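Local atomic coordinates of nucleoprotein (Human coronavirus NL63, PDB entry 5EPW), a protein that probably packages the positive-strand viral RNA genome into a helical ribonucleocapsid, the present chain being its C-terminal, dimerization domain. Residues 18-23 and 32-37; 25-30 and 72-77. All blocks are in the same frame, centred on the assembly; numbering follows the deposited sequence.

Contact 1: residues 18-23 and 32-37; sequences PSQLKK and REENVI
S19 meets the carboxylate of E34 at the start of a short 3-10 turn, residues 20-22, near the N-terminal end of the modelled C-terminal domain. E34 reaches across with an extended chain from the loop just ahead of helix 36-39, whose N-cap is N35. The S19 hydroxyl donates a hydrogen bond to E34 OE2, with a very short OG to OE2 distance of 2.5 Å. Its chi1 of -178° sets OG opposite the backbone N, where the same oxygen also accepts from the backbone N of L21, an ST turn. At Q20 the backbone takes over: its N-H runs almost straight (170°) to the syn lone pair of E34 OE1, N to OE1 2.8 Å. One donor at each carboxylate oxygen should limit rotation of the group, though the very short S19 bond is to be read with caution. The Q20 side chain starts toward E34, its CB 3.5 Å from E34 OE1, then bends at chi2 and carries its amide off to accept from V29 N. L21 adds only its CD1 methyl, 4.0 Å from E34 OE2. Farther along, K23 NZ donates to K27 O and also to Q20 OE1, at 3.0 Å and tilted 16° from the carbonyl plane.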
# COMPACT_ATOMS: atom_id res chain seq x y z
N PRO B 18 -16.70 15.88 10.05
CA PRO B 18 -15.32 15.67 10.54
C PRO B 18 -14.32 15.32 9.37
O PRO B 18 -14.43 14.27 8.72
CB PRO B 18 -15.47 14.53 11.56
CG PRO B 18 -16.75 13.83 11.15
CD PRO B 18 -17.65 14.83 10.49
N SER B 19 -13.41 16.25 9.10
CA SER B 19 -12.60 16.28 7.88
C SER B 19 -11.70 15.04 7.90
O SER B 19 -11.16 14.67 8.94
CB SER B 19 -11.69 17.54 7.92
OG SER B 19 -10.84 17.80 6.79
N GLN B 20 -11.47 14.46 6.73
CA GLN B 20 -10.36 13.49 6.57
C GLN B 20 -9.02 14.15 6.93
O GLN B 20 -8.06 13.45 7.27
CB GLN B 20 -10.34 12.97 5.08
CG GLN B 20 -11.47 12.09 4.62
CD GLN B 20 -11.62 10.88 5.45
OE1 GLN B 20 -10.73 10.01 5.46
NE2 GLN B 20 -12.74 10.80 6.19
N LEU B 21 -8.88 15.49 6.89
CA LEU B 21 -7.63 16.12 7.32
C LEU B 21 -7.38 16.10 8.81
O LEU B 21 -6.25 16.45 9.22
CB LEU B 21 -7.51 17.56 6.83
CG LEU B 21 -7.58 17.69 5.31
CD1 LEU B 21 -8.20 19.03 4.97
CD2 LEU B 21 -6.20 17.47 4.70
N LYS B 22 -8.34 15.60 9.59
CA LYS B 22 -8.21 15.31 11.00
C LYS B 22 -7.52 13.98 11.19
O LYS B 22 -7.07 13.68 12.31
CB LYS B 22 -9.60 15.23 11.73
N LYS B 23 -7.44 13.16 10.13
CA LYS B 23 -6.73 11.86 10.22
C LYS B 23 -5.34 12.01 9.70
O LYS B 23 -5.11 12.85 8.86
CB LYS B 23 -7.45 10.75 9.42
CG LYS B 23 -8.86 10.48 9.91
CD LYS B 23 -9.77 9.92 8.86
CE LYS B 23 -9.85 8.45 8.95
NZ LYS B 23 -10.43 7.95 7.64
N ARG B 32 -15.48 13.12 -3.45
CA ARG B 32 -15.69 14.39 -4.14
C ARG B 32 -15.62 15.57 -3.18
O ARG B 32 -15.04 16.62 -3.47
CB ARG B 32 -17.05 14.38 -4.84
CG ARG B 32 -17.45 15.76 -5.32
CD ARG B 32 -17.33 15.96 -6.77
NE ARG B 32 -18.62 15.80 -7.44
CZ ARG B 32 -18.76 15.41 -8.71
NH1 ARG B 32 -17.68 15.13 -9.45
NH2 ARG B 32 -19.97 15.27 -9.24
N GLU B 33 -16.17 15.37 -1.97
CA GLU B 33 -16.20 16.37 -0.89
C GLU B 33 -14.81 16.78 -0.42
O GLU B 33 -14.51 17.92 -0.15
CB GLU B 33 -17.01 15.82 0.30
CG GLU B 33 -18.34 15.12 -0.07
CD GLU B 33 -18.22 13.66 -0.46
OE1 GLU B 33 -18.44 13.37 -1.63
OE2 GLU B 33 -17.97 12.78 0.41
N GLU B 34 -13.90 15.78 -0.30
CA GLU B 34 -12.52 16.03 0.13
C GLU B 34 -11.65 15.11 -0.76
O GLU B 34 -11.44 13.90 -0.51
CB GLU B 34 -12.31 15.65 1.58
CG GLU B 34 -12.97 16.63 2.59
CD GLU B 34 -12.50 16.35 4.00
OE1 GLU B 34 -12.92 15.31 4.49
OE2 GLU B 34 -11.70 17.15 4.57
N ASN B 35 -11.21 15.71 -1.85
CA ASN B 35 -10.69 14.91 -2.96
C ASN B 35 -9.18 14.56 -2.81
O ASN B 35 -8.58 14.76 -1.76
CB ASN B 35 -11.05 15.58 -4.27
CG ASN B 35 -10.26 16.86 -4.51
OD1 ASN B 35 -9.15 17.12 -3.94
ND2 ASN B 35 -10.87 17.73 -5.36
N VAL B 36 -8.63 13.98 -3.86
CA VAL B 36 -7.27 13.51 -3.80
C VAL B 36 -6.25 14.65 -3.57
O VAL B 36 -5.25 14.48 -2.89
CB VAL B 36 -6.92 12.67 -5.06
CG1 VAL B 36 -5.44 12.36 -5.17
CG2 VAL B 36 -7.76 11.43 -5.06
N ILE B 37 -6.49 15.78 -4.24
CA ILE B 37 -5.62 16.92 -4.01
C ILE B 37 -5.69 17.46 -2.57
O ILE B 37 -4.65 17.79 -1.96
CB ILE B 37 -5.99 18.07 -4.99
CG1 ILE B 37 -5.71 17.70 -6.42
CG2 ILE B 37 -5.36 19.42 -4.56
CD1 ILE B 37 -6.37 18.59 -7.46

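Contact 2: residues 25-30 and 72-77; sequences RWKRVP and PNQAAL
K27 and Q74 meet through their side-chain ends alone, where the N-terminal arm of the dimerization domain passes the first turn of helix 74-79, N-capped by N73, within the dimer interface. K27 NZ lies 3.3 Å from Q74 OE1, but the angle is too poor for a hydrogen bond. The ammonium group instead donates to the backbone carbonyls of A68 and I71 of the second subunit, so Q74 OE1 is a polar neighbour beside a lysine already held by the partner chain. The K27 chain leaves with CG next to its backbone N (chi1 -66°), bends at chi2 and then runs extended, bringing NZ up to a glutamine that is itself extended beyond CG. Earlier in the same segment, W26 NE1 bonds to the carbonyl of E69 and R25 NH2 forms a salt bridge with D80, both of the second subunit. R28 O accepts from ND2 of N73 of the second subunit, which joins the same two segments across the dimer. Within the chain, the N73 cap starts the helix bearing Q74: its OD1 accepts from A76 N at 2.9 Å, with the donor 43° out of the carbonyl plane, and more weakly from A75 N at 2.7 Å.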
# COMPACT_ATOMS: atom_id res chain seq x y z
N ARG B 25 -2.18 11.31 7.29
CA ARG B 25 -2.28 11.27 5.80
C ARG B 25 -2.41 9.82 5.25
O ARG B 25 -3.09 9.59 4.25
CB ARG B 25 -1.03 11.93 5.25
CG ARG B 25 -1.01 12.07 3.71
CD ARG B 25 0.07 13.04 3.30
NE ARG B 25 0.34 12.92 1.86
CZ ARG B 25 0.76 13.90 1.07
NH1 ARG B 25 1.15 15.09 1.57
NH2 ARG B 25 1.03 13.67 -0.21
N TRP B 26 -1.83 8.83 5.91
CA TRP B 26 -1.91 7.45 5.52
C TRP B 26 -3.22 6.74 5.78
O TRP B 26 -3.42 5.61 5.36
CB TRP B 26 -0.73 6.65 6.11
CG TRP B 26 -0.62 6.67 7.60
CD1 TRP B 26 -1.14 5.73 8.44
CD2 TRP B 26 -0.00 7.66 8.44
NE1 TRP B 26 -0.86 6.06 9.72
CE2 TRP B 26 -0.17 7.24 9.80
CE3 TRP B 26 0.79 8.81 8.18
CZ2 TRP B 26 0.40 7.96 10.90
CZ3 TRP B 26 1.35 9.51 9.30
CH2 TRP B 26 1.11 9.06 10.62
N LYS B 27 -4.14 7.43 6.50
CA LYS B 27 -5.49 6.88 6.76
C LYS B 27 -6.63 7.66 6.13
O LYS B 27 -7.81 7.33 6.38
CB LYS B 27 -5.69 6.87 8.28
CG LYS B 27 -4.77 5.92 8.99
CD LYS B 27 -4.78 4.49 8.54
CE LYS B 27 -4.21 3.43 9.53
NZ LYS B 27 -4.30 2.07 8.97
N ARG B 28 -6.30 8.60 5.21
CA ARG B 28 -7.36 9.36 4.55
C ARG B 28 -8.04 8.59 3.44
O ARG B 28 -7.40 7.76 2.75
CB ARG B 28 -6.79 10.68 4.06
CG ARG B 28 -6.22 11.52 5.19
CD ARG B 28 -5.66 12.91 4.75
NE ARG B 28 -5.06 13.53 5.92
CZ ARG B 28 -4.07 14.39 5.88
NH1 ARG B 28 -3.45 14.81 4.77
NH2 ARG B 28 -3.55 14.76 7.05
N VAL B 29 -9.32 8.86 3.22
CA VAL B 29 -10.09 8.22 2.21
C VAL B 29 -10.73 9.35 1.39
O VAL B 29 -11.64 10.06 1.87
CB VAL B 29 -11.19 7.28 2.79
CG1 VAL B 29 -12.03 6.74 1.67
CG2 VAL B 29 -10.58 6.19 3.64
N PRO B 30 -10.21 9.63 0.17
CA PRO B 30 -10.71 10.76 -0.64
C PRO B 30 -12.08 10.48 -1.29
O PRO B 30 -12.34 9.37 -1.73
CB PRO B 30 -9.60 10.93 -1.68
CG PRO B 30 -9.21 9.52 -1.90
CD PRO B 30 -9.12 8.92 -0.52
N PRO B 72 -2.74 -4.05 -2.72
CA PRO B 72 -2.73 -4.92 -1.53
C PRO B 72 -3.45 -4.45 -0.32
O PRO B 72 -3.52 -3.18 -0.10
CB PRO B 72 -1.24 -5.01 -1.15
CG PRO B 72 -0.74 -3.79 -1.75
CD PRO B 72 -1.46 -3.47 -3.04
N ASN B 73 -3.87 -5.41 0.48
CA ASN B 73 -4.42 -5.08 1.75
C ASN B 73 -3.40 -4.75 2.80
O ASN B 73 -2.18 -4.84 2.54
CB ASN B 73 -5.45 -6.18 2.20
CG ASN B 73 -4.77 -7.43 2.69
OD1 ASN B 73 -3.93 -7.37 3.70
ND2 ASN B 73 -5.02 -8.54 2.00
N GLN B 74 -3.80 -4.25 3.96
CA GLN B 74 -2.81 -3.78 4.89
C GLN B 74 -1.90 -4.88 5.48
O GLN B 74 -0.76 -4.65 5.82
CB GLN B 74 -3.54 -3.11 6.07
CG GLN B 74 -4.13 -1.76 5.62
CD GLN B 74 -4.89 -1.08 6.64
OE1 GLN B 74 -4.44 -0.96 7.77
NE2 GLN B 74 -6.09 -0.61 6.27
N ALA B 75 -2.45 -6.08 5.62
CA ALA B 75 -1.66 -7.19 6.22
C ALA B 75 -0.65 -7.66 5.13
O ALA B 75 0.55 -7.84 5.47
CB ALA B 75 -2.60 -8.32 6.61
N ALA B 76 -1.03 -7.74 3.88
CA ALA B 76 -0.11 -8.06 2.74
C ALA B 76 1.00 -7.00 2.67
O ALA B 76 2.19 -7.26 2.57
CB ALA B 76 -0.75 -8.21 1.38
N LEU B 77 0.64 -5.71 2.78
CA LEU B 77 1.65 -4.69 2.71
C LEU B 77 2.61 -4.79 3.90
O LEU B 77 3.82 -4.60 3.72
CB LEU B 77 0.99 -3.25 2.73
CG LEU B 77 1.90 -2.11 2.38
CD1 LEU B 77 2.23 -2.15 0.89
CD2 LEU B 77 1.25 -0.75 2.72

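Overall arrangement
Both contacts lie at the surface, and both use the N-terminal arm that precedes helix 36-39. Contact 1 is local, folding the arm back on the lead-in to that helix, whereas contact 2 spans 41 intervening residues to reach helix 74-79. Their segments alternate along the chain and touch directly, through Q20 OE1 with V29 N and K23 O with R28 NE, so the arm is tied to itself between them. The chemistry differs accordingly: the 18-23 and 32-37 pair is joined by hydrogen bonds to a single carboxylate, while in 25-30 and 72-77 the lysine only approaches the glutamine and its hydrogen bonds go to the second subunit.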